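Local structure of CglIIR protein (Corynebacterium glutamicum, 6F1S) at residues 127-133 with 150-156; 57-62 with 76-80; 93-97 with 114-118; 21-26 with 104-110. The protein is the H subunit of the CglI restriction endonuclease, a DEAD-Z1 helicase-like motor that probably hydrolyses NTP, represented here by its C-terminal domain. All coordinates share one frame; numbering follows the deposited sequence.

Contact 1 of 4, residues 127-133 with 150-156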
loop_
_atom_site.group_PDB
_atom_site.type_symbol
_atom_site.label_atom_id
_atom_site.label_comp_id
_atom_site.label_asym_id
_atom_site.label_seq_id
_atom_site.Cartn_x
_atom_site.Cartn_y
_atom_site.Cartn_z
ATOM N N LEU A 127 -2.366 -5.189 3.494
ATOM C CA LEU A 127 -1.987 -4.105 2.589
ATOM C C LEU A 127 -2.753 -2.835 2.945
ATOM O O LEU A 127 -3.985 -2.805 2.913
ATOM C CB LEU A 127 -2.248 -4.482 1.125
ATOM C CG LEU A 127 -2.038 -3.388 0.062
ATOM C CD1 LEU A 127 -0.567 -3.011 -0.078
ATOM C CD2 LEU A 127 -2.624 -3.777 -1.300
ATOM N N ILE A 128 -2.017 -1.791 3.302
ATOM C CA ILE A 128 -2.616 -0.493 3.568
ATOM C C ILE A 128 -2.220 0.472 2.457
ATOM O O ILE A 128 -1.035 0.658 2.188
ATOM C CB ILE A 128 -2.174 0.069 4.939
ATOM C CG1 ILE A 128 -2.519 -0.920 6.060
ATOM C CG2 ILE A 128 -2.801 1.426 5.190
ATOM C CD1 ILE A 128 -2.145 -0.427 7.464
ATOM N N LEU A 129 -3.209 1.072 1.803
ATOM C CA LEU A 129 -2.938 2.031 0.737
ATOM C C LEU A 129 -3.382 3.439 1.143
ATOM O O LEU A 129 -4.529 3.656 1.528
ATOM C CB LEU A 129 -3.626 1.600 -0.565
ATOM C CG LEU A 129 -2.994 0.391 -1.269
ATOM C CD1 LEU A 129 -3.914 -0.214 -2.329
ATOM C CD2 LEU A 129 -1.669 0.766 -1.886
ATOM N N TYR A 130 -2.450 4.383 1.072
ATOM C CA TYR A 130 -2.725 5.779 1.395
ATOM C C TYR A 130 -2.775 6.622 0.130
ATOM O O TYR A 130 -1.809 6.647 -0.640
ATOM C CB TYR A 130 -1.663 6.349 2.342
ATOM C CG TYR A 130 -1.966 6.212 3.819
ATOM C CD1 TYR A 130 -2.715 5.152 4.301
ATOM C CD2 TYR A 130 -1.493 7.150 4.734
ATOM C CE1 TYR A 130 -2.985 5.021 5.652
ATOM C CE2 TYR A 130 -1.764 7.030 6.084
ATOM C CZ TYR A 130 -2.513 5.962 6.536
ATOM O OH TYR A 130 -2.796 5.821 7.876
ATOM N N ARG A 131 -3.894 7.310 -0.083
ATOM C CA ARG A 131 -4.030 8.206 -1.227
ATOM C C ARG A 131 -3.657 9.624 -0.820
ATOM O O ARG A 131 -4.293 10.218 0.041
ATOM C CB ARG A 131 -5.453 8.168 -1.791
ATOM C CG ARG A 131 -5.618 8.816 -3.167
ATOM C CD ARG A 131 -7.087 8.872 -3.571
ATOM N NE ARG A 131 -7.276 9.333 -4.943
ATOM C CZ ARG A 131 -7.378 10.612 -5.291
ATOM N NH1 ARG A 131 -7.301 11.561 -4.366
ATOM N NH2 ARG A 131 -7.552 10.943 -6.564
ATOM N N ILE A 132 -2.615 10.159 -1.443
ATOM C CA ILE A 132 -2.128 11.495 -1.118
ATOM C C ILE A 132 -2.241 12.414 -2.322
ATOM O O ILE A 132 -1.715 12.110 -3.393
ATOM C CB ILE A 132 -0.668 11.464 -0.643
ATOM C CG1 ILE A 132 -0.539 10.585 0.598
ATOM C CG2 ILE A 132 -0.162 12.876 -0.363
ATOM C CD1 ILE A 132 0.888 10.355 1.036
ATOM N N GLU A 133 -2.923 13.539 -2.131
ATOM C CA GLU A 133 -3.174 14.488 -3.207
ATOM C C GLU A 133 -3.018 15.926 -2.716
ATOM O O GLU A 133 -3.366 16.238 -1.584
ATOM C CB GLU A 133 -4.577 14.271 -3.778
ATOM C CG GLU A 133 -4.911 15.114 -4.989
ATOM C CD GLU A 133 -6.408 15.258 -5.198
ATOM O OE1 GLU A 133 -7.079 14.246 -5.488
ATOM O OE2 GLU A 133 -6.916 16.389 -5.063
ATOM N N ASP A 150 0.780 13.149 -8.612
ATOM C CA ASP A 150 -0.324 13.734 -7.880
ATOM C C ASP A 150 -1.602 13.436 -8.658
ATOM O O ASP A 150 -1.786 13.940 -9.763
ATOM C CB ASP A 150 -0.122 15.244 -7.698
ATOM C CG ASP A 150 -1.228 15.891 -6.874
ATOM O OD1 ASP A 150 -1.757 15.234 -5.961
ATOM O OD2 ASP A 150 -1.574 17.058 -7.138
ATOM N N PRO A 151 -2.486 12.594 -8.097
ATOM C CA PRO A 151 -2.363 11.959 -6.784
ATOM C C PRO A 151 -1.431 10.756 -6.796
ATOM O O PRO A 151 -1.086 10.252 -7.865
ATOM C CB PRO A 151 -3.792 11.516 -6.485
ATOM C CG PRO A 151 -4.325 11.158 -7.838
ATOM C CD PRO A 151 -3.704 12.151 -8.802
ATOM N N ILE A 152 -1.032 10.308 -5.610
ATOM C CA ILE A 152 -0.231 9.102 -5.467
ATOM C C ILE A 152 -0.954 8.140 -4.528
ATOM O O ILE A 152 -1.754 8.562 -3.690
ATOM C CB ILE A 152 1.191 9.421 -4.922
ATOM C CG1 ILE A 152 2.133 8.222 -5.077
ATOM C CG2 ILE A 152 1.134 9.868 -3.460
ATOM C CD1 ILE A 152 2.483 7.884 -6.497
ATOM N N TRP A 153 -0.701 6.848 -4.692
ATOM C CA TRP A 153 -1.082 5.854 -3.698
ATOM C C TRP A 153 0.201 5.282 -3.115
ATOM O O TRP A 153 1.105 4.905 -3.863
ATOM C CB TRP A 153 -1.930 4.737 -4.305
ATOM C CG TRP A 153 -3.358 5.082 -4.562
ATOM C CD1 TRP A 153 -3.887 5.559 -5.724
ATOM C CD2 TRP A 153 -4.458 4.952 -3.646
ATOM N NE1 TRP A 153 -5.241 5.744 -5.590
ATOM C CE2 TRP A 153 -5.618 5.378 -4.325
ATOM C CE3 TRP A 153 -4.571 4.526 -2.318
ATOM C CZ2 TRP A 153 -6.878 5.386 -3.725
ATOM C CZ3 TRP A 153 -5.825 4.535 -1.722
ATOM C CH2 TRP A 153 -6.959 4.962 -2.427
ATOM N N VAL A 154 0.292 5.231 -1.791
ATOM C CA VAL A 154 1.478 4.682 -1.141
ATOM C C VAL A 154 1.142 3.364 -0.434
ATOM O O VAL A 154 0.242 3.314 0.401
ATOM C CB VAL A 154 2.077 5.676 -0.130
ATOM C CG1 VAL A 154 3.416 5.175 0.368
ATOM C CG2 VAL A 154 2.222 7.056 -0.762
ATOM N N PRO A 155 1.854 2.288 -0.787
ATOM C CA PRO A 155 1.582 0.972 -0.202
ATOM C C PRO A 155 2.369 0.683 1.079
ATOM O O PRO A 155 3.539 1.026 1.193
ATOM C CB PRO A 155 2.007 0.016 -1.318
ATOM C CG PRO A 155 3.156 0.734 -1.966
ATOM C CD PRO A 155 2.820 2.208 -1.900
ATOM N N ASN A 156 1.704 0.050 2.035
ATOM C CA ASN A 156 2.341 -0.425 3.253
ATOM C C ASN A 156 1.949 -1.877 3.445
ATOM O O ASN A 156 0.771 -2.195 3.528
ATOM C CB ASN A 156 1.924 0.422 4.462
ATOM C CG ASN A 156 2.427 -0.146 5.781
ATOM O OD1 ASN A 156 3.420 0.327 6.334
ATOM N ND2 ASN A 156 1.738 -1.161 6.296
#
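Arg-131 lays its aliphatic chain over one face of the Trp-153 indole: CB stands 3.5 Å from the centroid of the six-membered ring, 5° off its normal, a clear CH-pi contact, and CD follows at 3.5 Å from CZ2. With CG anti to the backbone N (chi1 -167°) and the chain extended as far as NE, the guanidinium passes beyond the indole, its plane turned 81° from the ring. There Pro-151, which follows a cis peptide bond, covers one guanidinium face, CG lying 3.5 Å from NH2. NH1 forms a salt bridge with Glu-133 OE1 at 2.9 Å. Leu-129 CB meets Trp-153 CE3 at 3.5 Å on the same face of the sheet, while Ile-132 CB touches Ile-152 CG2 on the other. Beneath the side chains, strands 127-132 and 152-156 run antiparallel, with hydrogen-bonded pairs Ile-128 with Asn-156, Tyr-130 with Val-154 and Ile-132 with Ile-152. Asp-36 of helix 32-46 receives both Arg-131 NE and Trp-153 NE1. One acid thus ties arginine and indole to the helix over this face, and the arginine charge, shared between Asp-36 and Glu-133, is probably well balanced although its chain lies on an aromatic surface.

Contact 2 of 4, residues 57-62 with 76-80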
loop_
_atom_site.group_PDB
_atom_site.type_symbol
_atom_site.label_atom_id
_atom_site.label_comp_id
_atom_site.label_asym_id
_atom_site.label_seq_id
_atom_site.Cartn_x
_atom_site.Cartn_y
_atom_site.Cartn_z
ATOM N N ILE A 57 -5.006 -8.907 -4.901
ATOM C CA ILE A 57 -3.920 -8.166 -4.274
ATOM C C ILE A 57 -2.715 -8.054 -5.203
ATOM O O ILE A 57 -2.183 -6.958 -5.411
ATOM C CB ILE A 57 -3.472 -8.837 -2.959
ATOM C CG1 ILE A 57 -4.421 -8.477 -1.824
ATOM C CG2 ILE A 57 -2.074 -8.394 -2.581
ATOM C CD1 ILE A 57 -4.255 -7.060 -1.322
ATOM N N ILE A 58 -2.284 -9.194 -5.745
ATOM C CA ILE A 58 -1.121 -9.236 -6.629
ATOM C C ILE A 58 -1.292 -8.266 -7.789
ATOM O O ILE A 58 -0.390 -7.495 -8.115
ATOM C CB ILE A 58 -0.886 -10.641 -7.213
ATOM C CG1 ILE A 58 -0.690 -11.673 -6.107
ATOM C CG2 ILE A 58 0.306 -10.628 -8.150
ATOM C CD1 ILE A 58 0.480 -11.398 -5.227
ATOM N N THR A 59 -2.469 -8.324 -8.402
ATOM C CA THR A 59 -2.803 -7.505 -9.560
ATOM C C THR A 59 -2.659 -6.023 -9.246
ATOM O O THR A 59 -2.168 -5.248 -10.067
ATOM C CB THR A 59 -4.240 -7.796 -10.039
ATOM O OG1 THR A 59 -4.363 -9.190 -10.350
ATOM C CG2 THR A 59 -4.586 -6.966 -11.267
ATOM N N ILE A 60 -3.096 -5.642 -8.050
ATOM C CA ILE A 60 -2.997 -4.263 -7.587
ATOM C C ILE A 60 -1.539 -3.881 -7.350
ATOM O O ILE A 60 -1.093 -2.806 -7.752
ATOM C CB ILE A 60 -3.814 -4.057 -6.295
ATOM C CG1 ILE A 60 -5.312 -4.102 -6.614
ATOM C CG2 ILE A 60 -3.432 -2.757 -5.607
ATOM C CD1 ILE A 60 -6.194 -4.205 -5.396
ATOM N N LEU A 61 -0.793 -4.783 -6.718
ATOM C CA LEU A 61 0.621 -4.555 -6.455
ATOM C C LEU A 61 1.421 -4.403 -7.750
ATOM O O LEU A 61 2.356 -3.604 -7.814
ATOM C CB LEU A 61 1.194 -5.694 -5.600
ATOM C CG LEU A 61 0.697 -5.757 -4.148
ATOM C CD1 LEU A 61 1.237 -6.986 -3.428
ATOM C CD2 LEU A 61 1.066 -4.492 -3.385
ATOM N N ASN A 62 1.043 -5.154 -8.785
ATOM C CA ASN A 62 1.720 -5.074 -10.081
ATOM C C ASN A 62 1.584 -3.713 -10.742
ATOM O O ASN A 62 2.333 -3.387 -11.655
ATOM C CB ASN A 62 1.189 -6.140 -11.038
ATOM C CG ASN A 62 1.710 -7.519 -10.718
ATOM O OD1 ASN A 62 2.848 -7.676 -10.275
ATOM N ND2 ASN A 62 0.879 -8.528 -10.934
ATOM N N PHE A 76 7.337 -10.050 -1.412
ATOM C CA PHE A 76 6.035 -10.004 -0.760
ATOM C C PHE A 76 5.010 -10.786 -1.575
ATOM O O PHE A 76 4.269 -11.606 -1.032
ATOM C CB PHE A 76 5.587 -8.554 -0.566
ATOM C CG PHE A 76 4.262 -8.414 0.129
ATOM C CD1 PHE A 76 4.148 -8.657 1.489
ATOM C CD2 PHE A 76 3.133 -8.026 -0.575
ATOM C CE1 PHE A 76 2.931 -8.523 2.136
ATOM C CE2 PHE A 76 1.908 -7.890 0.064
ATOM C CZ PHE A 76 1.808 -8.140 1.422
ATOM N N LYS A 77 4.994 -10.544 -2.883
ATOM C CA LYS A 77 4.110 -11.274 -3.784
ATOM C C LYS A 77 4.405 -12.773 -3.742
ATOM O O LYS A 77 3.484 -13.590 -3.700
ATOM C CB LYS A 77 4.233 -10.735 -5.213
ATOM C CG LYS A 77 3.480 -9.419 -5.435
ATOM C CD LYS A 77 3.438 -9.026 -6.902
ATOM C CE LYS A 77 4.827 -8.702 -7.430
ATOM N NZ LYS A 77 4.815 -8.416 -8.892
ATOM N N ALA A 78 5.686 -13.131 -3.728
ATOM C CA ALA A 78 6.079 -14.533 -3.612
ATOM C C ALA A 78 5.535 -15.152 -2.324
ATOM O O ALA A 78 5.027 -16.275 -2.332
ATOM C CB ALA A 78 7.593 -14.672 -3.670
ATOM N N ALA A 79 5.630 -14.407 -1.225
ATOM C CA ALA A 79 5.102 -14.863 0.059
ATOM C C ALA A 79 3.600 -15.111 -0.012
ATOM O O ALA A 79 3.099 -16.083 0.548
ATOM C CB ALA A 79 5.413 -13.853 1.148
ATOM N N LEU A 80 2.888 -14.229 -0.706
ATOM C CA LEU A 80 1.443 -14.362 -0.846
ATOM C C LEU A 80 1.071 -15.615 -1.630
ATOM O O LEU A 80 0.097 -16.289 -1.297
ATOM C CB LEU A 80 0.853 -13.126 -1.521
ATOM C CG LEU A 80 1.029 -11.811 -0.762
ATOM C CD1 LEU A 80 0.425 -10.674 -1.557
ATOM C CD2 LEU A 80 0.410 -11.890 0.629
HETATM O O HOH W 1 4.967 -5.322 -8.585
#
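Leu-80 CD1 meets Ile-57 CG2 at 3.5 Å and Ile-58 CD1 at 3.7 Å, making the apolar centre between two helices that run nearly antiparallel, their short axes 169° apart in direction. Leu-80 and Ile-57 cross at about a right angle, whereas Leu-80 and Ile-58 pass each other pointing in opposite directions. Leu-61 extends this seam: its CD1 comes to the edge of the Phe-76 ring, in the ring plane, 3.6 Å from CD2. Phe-76 has CG anti to the backbone N (chi1 -179°), a setting that carries the ring across to this methyl. The same ring has Leu-80 CG of its own helix over one face.

Apolar and polar packing meet in Lys-77. Its CG rests 3.6 Å from Ile-58 CD1, and its CD lies beside Ile-58 CG2, so the methylenes run obliquely across the isoleucine. A bend at chi3 (-66°) then turns the end of the chain toward Asn-62.

The polar interactions lie at that end. Lys-77 NZ donates to Asn-62 OD1, but the modelled 2.5 Å is doubtfully short, leaving the exact position uncertain. NZ also donates to a water 3.1 Å away, which in turn donates to Leu-61 O, so the ammonium reaches Asn-62 directly and Leu-61 O through water.

Below the seam lies the main sheet: Ile-57 and Leu-61 rest on Leu-127 of strand 126-132, and Ile-57 also on Ala-92 of strand 92-100. Phe-76 packs against Leu-159, and Leu-80 against Pro-125, so helix 73-86 packs on the loops that flank strands 126-132 and 152-158.

Contact 3 of 4, residues 93-97 with 114-118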
loop_
_atom_site.group_PDB
_atom_site.type_symbol
_atom_site.label_atom_id
_atom_site.label_comp_id
_atom_site.label_asym_id
_atom_site.label_seq_id
_atom_site.Cartn_x
_atom_site.Cartn_y
_atom_site.Cartn_z
ATOM N N ARG A 93 -5.980 -8.783 3.984
ATOM C CA ARG A 93 -6.751 -7.637 4.440
ATOM C C ARG A 93 -6.238 -6.383 3.736
ATOM O O ARG A 93 -5.028 -6.169 3.628
ATOM C CB ARG A 93 -6.657 -7.493 5.960
ATOM C CG ARG A 93 -7.525 -6.394 6.555
ATOM C CD ARG A 93 -7.415 -6.401 8.067
ATOM N NE ARG A 93 -8.199 -5.345 8.699
ATOM C CZ ARG A 93 -8.123 -5.026 9.988
ATOM N NH1 ARG A 93 -7.291 -5.680 10.792
ATOM N NH2 ARG A 93 -8.876 -4.048 10.475
HETATM N N MSE A 94 -7.158 -5.568 3.236
HETATM C CA MSE A 94 -6.773 -4.351 2.534
HETATM C C MSE A 94 -7.484 -3.129 3.104
HETATM O O MSE A 94 -8.712 -3.109 3.246
HETATM C CB MSE A 94 -7.052 -4.466 1.031
HETATM C CG MSE A 94 -6.543 -3.259 0.250
HETATM SE SE MSE A 94 -6.463 -3.497 -1.695
HETATM C CE MSE A 94 -8.353 -3.262 -2.118
ATOM N N VAL A 95 -6.686 -2.117 3.432
ATOM C CA VAL A 95 -7.192 -0.873 3.982
ATOM C C VAL A 95 -6.860 0.274 3.030
ATOM O O VAL A 95 -5.700 0.478 2.669
ATOM C CB VAL A 95 -6.608 -0.598 5.388
ATOM C CG1 VAL A 95 -7.068 0.748 5.920
ATOM C CG2 VAL A 95 -6.994 -1.723 6.348
ATOM N N LEU A 96 -7.892 0.997 2.609
ATOM C CA LEU A 96 -7.746 2.132 1.706
ATOM C C LEU A 96 -8.103 3.414 2.437
ATOM O O LEU A 96 -9.227 3.558 2.913
ATOM C CB LEU A 96 -8.645 1.983 0.472
ATOM C CG LEU A 96 -8.581 0.695 -0.350
ATOM C CD1 LEU A 96 -9.590 0.740 -1.499
ATOM C CD2 LEU A 96 -7.180 0.453 -0.876
ATOM N N ARG A 97 -7.149 4.335 2.531
ATOM C CA ARG A 97 -7.395 5.644 3.134
ATOM C C ARG A 97 -7.214 6.741 2.097
ATOM O O ARG A 97 -6.241 6.736 1.336
ATOM C CB ARG A 97 -6.448 5.902 4.310
ATOM C CG ARG A 97 -6.406 4.811 5.351
ATOM C CD ARG A 97 -7.665 4.768 6.183
ATOM N NE ARG A 97 -7.489 3.846 7.295
ATOM C CZ ARG A 97 -8.476 3.192 7.890
ATOM N NH1 ARG A 97 -9.725 3.354 7.473
ATOM N NH2 ARG A 97 -8.213 2.366 8.890
ATOM N N ASP A 114 -3.844 3.650 12.157
ATOM C CA ASP A 114 -3.428 2.553 11.287
ATOM C C ASP A 114 -2.194 1.805 11.827
ATOM O O ASP A 114 -1.993 0.628 11.513
ATOM C CB ASP A 114 -3.181 3.076 9.869
ATOM C CG ASP A 114 -4.480 3.421 9.147
ATOM O OD1 ASP A 114 -5.478 2.720 9.392
ATOM O OD2 ASP A 114 -4.512 4.385 8.349
ATOM N N GLN A 115 -1.384 2.486 12.639
ATOM C CA GLN A 115 -0.306 1.829 13.378
ATOM C C GLN A 115 -0.901 0.741 14.275
ATOM O O GLN A 115 -0.488 -0.421 14.217
ATOM C CB GLN A 115 0.488 2.831 14.224
ATOM C CG GLN A 115 1.755 3.391 13.568
ATOM C CD GLN A 115 2.833 2.337 13.331
ATOM O OE1 GLN A 115 2.801 1.250 13.909
ATOM N NE2 GLN A 115 3.783 2.655 12.468
ATOM N N ALA A 116 -1.885 1.124 15.089
ATOM C CA ALA A 116 -2.525 0.194 16.014
ATOM C C ALA A 116 -3.251 -0.900 15.249
ATOM O O ALA A 116 -3.219 -2.059 15.654
ATOM C CB ALA A 116 -3.492 0.933 16.944
ATOM N N LEU A 117 -3.909 -0.521 14.155
ATOM C CA LEU A 117 -4.614 -1.479 13.305
ATOM C C LEU A 117 -3.658 -2.565 12.835
ATOM O O LEU A 117 -3.943 -3.754 12.972
ATOM C CB LEU A 117 -5.256 -0.776 12.101
ATOM C CG LEU A 117 -6.209 -1.568 11.191
ATOM C CD1 LEU A 117 -7.156 -0.625 10.470
ATOM C CD2 LEU A 117 -5.471 -2.440 10.172
ATOM N N SER A 118 -2.518 -2.151 12.291
ATOM C CA SER A 118 -1.575 -3.097 11.710
ATOM C C SER A 118 -0.906 -3.954 12.779
ATOM O O SER A 118 -0.641 -5.132 12.555
ATOM C CB SER A 118 -0.518 -2.365 10.873
ATOM O OG SER A 118 0.285 -1.515 11.672
HETATM O O HOH W 2 -6.795 -5.093 13.288
#
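Arg-97 reaches across to Asp-114 from strand 93-97, and its CB points toward helix 114-118. CG and CD pass Asp-114 OD2 at 3.6 and 3.8 Å, an oxygen whose place is less sure, and a bend at chi2 (-72°) turns the chain so that the side of the guanidinium, carrying NE and NH2, faces the acid. NE donates to OD1 at 3.1 Å; at the tip, NH2 donates to the same OD1 at 2.8 Å, with an N-H...O angle of 155°. This side-on grip uses the syn lone pair of OD1 for both nitrogens, and the guanidinium and carboxylate planes are only 13° apart. NH2 also passes 3.5 Å from Leu-117 CD1, while NH1 forms a salt bridge with Glu-48. Val-95 CG1 covers one guanidinium face.

Leu-117 lies between the two arginines, CD1 near Arg-97 NH2 and CD2 over one face of the Arg-93 guanidinium, 3.7 Å from CZ; CD2 is also 4.2 Å from Val-95 CG2. Arg-93 forms salt bridges with Asp-49 through NH2 and with Glu-121 through NH1; NH1 also donates to a water 2.6 Å away, which donates to Leu-117 O.

Strand and helix point in nearly opposite directions. This is the first half of a right-handed beta-alpha-beta crossover, in which helix 112-120 covers strand 92-100 before the chain returns along the neighbouring parallel strand 126-132.

Contact 4 of 4, residues 21-26 with 104-110. With EDO (1,2-ethanediol), chain C.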
loop_
_atom_site.group_PDB
_atom_site.type_symbol
_atom_site.label_atom_id
_atom_site.label_comp_id
_atom_site.label_asym_id
_atom_site.label_seq_id
_atom_site.Cartn_x
_atom_site.Cartn_y
_atom_site.Cartn_z
ATOM N N ASN A 21 5.894 -3.698 9.563
ATOM C CA ASN A 21 5.387 -2.851 8.482
ATOM C C ASN A 21 6.506 -2.454 7.526
ATOM O O ASN A 21 7.597 -2.103 7.954
ATOM C CB ASN A 21 4.730 -1.579 9.033
ATOM C CG ASN A 21 3.311 -1.802 9.521
ATOM O OD1 ASN A 21 2.501 -2.456 8.862
ATOM N ND2 ASN A 21 2.996 -1.233 10.678
ATOM N N TYR A 22 6.233 -2.502 6.232
ATOM C CA TYR A 22 7.154 -1.950 5.244
ATOM C C TYR A 22 6.367 -1.098 4.268
ATOM O O TYR A 22 5.373 -1.556 3.709
ATOM C CB TYR A 22 7.899 -3.055 4.486
ATOM C CG TYR A 22 8.704 -3.997 5.354
ATOM C CD1 TYR A 22 9.994 -3.674 5.759
ATOM C CD2 TYR A 22 8.178 -5.217 5.758
ATOM C CE1 TYR A 22 10.734 -4.539 6.551
ATOM C CE2 TYR A 22 8.908 -6.087 6.549
ATOM C CZ TYR A 22 10.186 -5.744 6.942
ATOM O OH TYR A 22 10.910 -6.614 7.731
ATOM N N PHE A 23 6.784 0.143 4.064
ATOM C CA PHE A 23 6.103 0.966 3.073
ATOM C C PHE A 23 7.089 1.540 2.056
ATOM O O PHE A 23 8.252 1.775 2.363
ATOM C CB PHE A 23 5.292 2.086 3.753
ATOM C CG PHE A 23 6.059 3.365 3.985
ATOM C CD1 PHE A 23 6.811 3.539 5.138
ATOM C CD2 PHE A 23 5.997 4.406 3.066
ATOM C CE1 PHE A 23 7.506 4.717 5.368
ATOM C CE2 PHE A 23 6.688 5.587 3.282
ATOM C CZ PHE A 23 7.446 5.746 4.440
ATOM N N ALA A 24 6.609 1.739 0.837
ATOM C CA ALA A 24 7.411 2.332 -0.222
ATOM C C ALA A 24 7.603 3.825 0.012
ATOM O O ALA A 24 6.643 4.592 0.001
ATOM C CB ALA A 24 6.760 2.093 -1.581
ATOM N N ALA A 25 8.851 4.229 0.214
ATOM C CA ALA A 25 9.191 5.632 0.417
ATOM C C ALA A 25 8.957 6.447 -0.844
ATOM O O ALA A 25 8.516 7.596 -0.779
ATOM C CB ALA A 25 10.633 5.767 0.861
ATOM N N ASP A 26 9.253 5.844 -1.991
ATOM C CA ASP A 26 9.174 6.549 -3.265
ATOM C C ASP A 26 8.529 5.696 -4.362
ATOM O O ASP A 26 9.184 5.325 -5.331
ATOM C CB ASP A 26 10.579 6.996 -3.698
ATOM C CG ASP A 26 10.555 7.950 -4.879
ATOM O OD1 ASP A 26 9.515 8.603 -5.095
ATOM O OD2 ASP A 26 11.579 8.050 -5.589
ATOM N N GLN A 104 6.573 13.378 1.081
ATOM C CA GLN A 104 7.509 12.351 0.669
ATOM C C GLN A 104 8.818 12.493 1.445
ATOM O O GLN A 104 9.273 13.605 1.720
ATOM C CB GLN A 104 7.753 12.439 -0.840
ATOM C CG GLN A 104 8.356 11.188 -1.463
ATOM C CD GLN A 104 9.835 11.040 -1.168
ATOM O OE1 GLN A 104 10.540 12.029 -1.001
ATOM N NE2 GLN A 104 10.308 9.803 -1.081
ATOM N N GLY A 105 9.410 11.360 1.806
ATOM C CA GLY A 105 10.735 11.340 2.396
ATOM C C GLY A 105 10.816 11.643 3.879
ATOM O O GLY A 105 11.910 11.829 4.404
ATOM N N THR A 106 9.678 11.692 4.567
ATOM C CA THR A 106 9.689 11.989 5.999
ATOM C C THR A 106 10.007 10.759 6.845
ATOM O O THR A 106 10.215 10.870 8.053
ATOM C CB THR A 106 8.345 12.573 6.479
ATOM O OG1 THR A 106 7.298 11.619 6.265
ATOM C CG2 THR A 106 8.022 13.860 5.742
ATOM N N GLY A 107 10.027 9.587 6.215
ATOM C CA GLY A 107 10.401 8.367 6.906
ATOM C C GLY A 107 9.248 7.583 7.498
ATOM O O GLY A 107 9.446 6.489 8.029
ATOM N N ALA A 108 8.040 8.134 7.405
ATOM C CA ALA A 108 6.859 7.493 7.979
ATOM C C ALA A 108 5.641 7.705 7.093
ATOM O O ALA A 108 5.604 8.644 6.295
ATOM C CB ALA A 108 6.592 8.030 9.375
ATOM N N LEU A 109 4.648 6.834 7.238
ATOM C CA LEU A 109 3.428 6.933 6.438
ATOM C C LEU A 109 2.166 6.888 7.294
ATOM O O LEU A 109 1.345 7.799 7.247
ATOM C CB LEU A 109 3.364 5.807 5.402
ATOM C CG LEU A 109 2.112 5.834 4.522
ATOM C CD1 LEU A 109 2.117 7.086 3.647
ATOM C CD2 LEU A 109 1.997 4.568 3.676
ATOM N N LEU A 110 2.031 5.821 8.075
ATOM C CA LEU A 110 0.790 5.503 8.779
ATOM C C LEU A 110 0.401 6.474 9.888
ATOM O O LEU A 110 1.246 7.012 10.603
ATOM C CB LEU A 110 0.880 4.094 9.372
ATOM C CG LEU A 110 1.169 2.968 8.382
ATOM C CD1 LEU A 110 1.212 1.632 9.111
ATOM C CD2 LEU A 110 0.132 2.957 7.257
HETATM C C1 EDO C . -1.845 9.840 8.120
HETATM O O1 EDO C . -0.587 9.882 8.812
HETATM C C2 EDO C . -2.652 11.108 8.378
HETATM O O2 EDO C . -2.607 11.969 7.232
#
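Phe-23 holds CG between the backbone N and the carbonyl carbon (chi1 89°), a setting that swings the phenyl ring against Leu-109 CB. That CB lies 3.8 Å from the ring centroid and 11° off the normal, a CH-pi contact over the middle of the face, while Leu-109 CD2 reaches back to the CD2 side of the ring. The loop then wraps round the rim. Gly-107 O stands at the ring edge, near its plane, 3.7 Å from CE1, and Ala-108 C approaches CZ obliquely at 3.8 Å. Backbone atoms of the loop, and not only side chains, thus line the ring.

At one end of the contact, Gln-104 bends at chi2 to bring its amide to the chain at Ala-25. NE2 donates to Ala-25 O at 2.9 Å with an N-H...O angle of 158°, the donor standing above the carbonyl plane and not on a lone pair. At the other end, Leu-110 CD1 rests 3.7 Å from Asn-21 ND2. That amide hydrogen-bonds to Ser-118 of helix 112-120 through ND2 and to Asn-156 of strand 152-158 through OD1. A 1,2-ethanediol, probably from the crystallisation liquor, donates from O1 to Leu-109 O at 3.2 Å.

Phe-23 also packs on Val-154 and Asn-156, so its ring is held between loop and sheet. The chemistry is mainly apolar: a ring-methylene contact in the middle, with a single direct hydrogen bond joining the segments at the Gln-104 end, made off the lone pairs of Ala-25 O.

Overall arrangement
Contacts 1, 3 and 4 share one mixed five-stranded sheet, ordered 21-23, 152-158, 126-132, 92-100, 49-52. Contact 1 is central, about 6 Å from the chain centre; the centres of contacts 4 and 3 lie about 10 and 12 Å from the centre of contact 1. Contact 2 joins helix 54-61, which lies on the sheet, to helix 73-86 outside it; its centre is about 19 Å from that of contact 4, across the chain centre. Along the chain, contact 2 closes before contacts 3 and 1 open, whereas contacts 3 and 4 interleave. Asn-21 bridges to Ser-118 and Asn-156, joining contact 4 to contacts 3 and 1. Early and late segments thus form one compact alpha/beta domain.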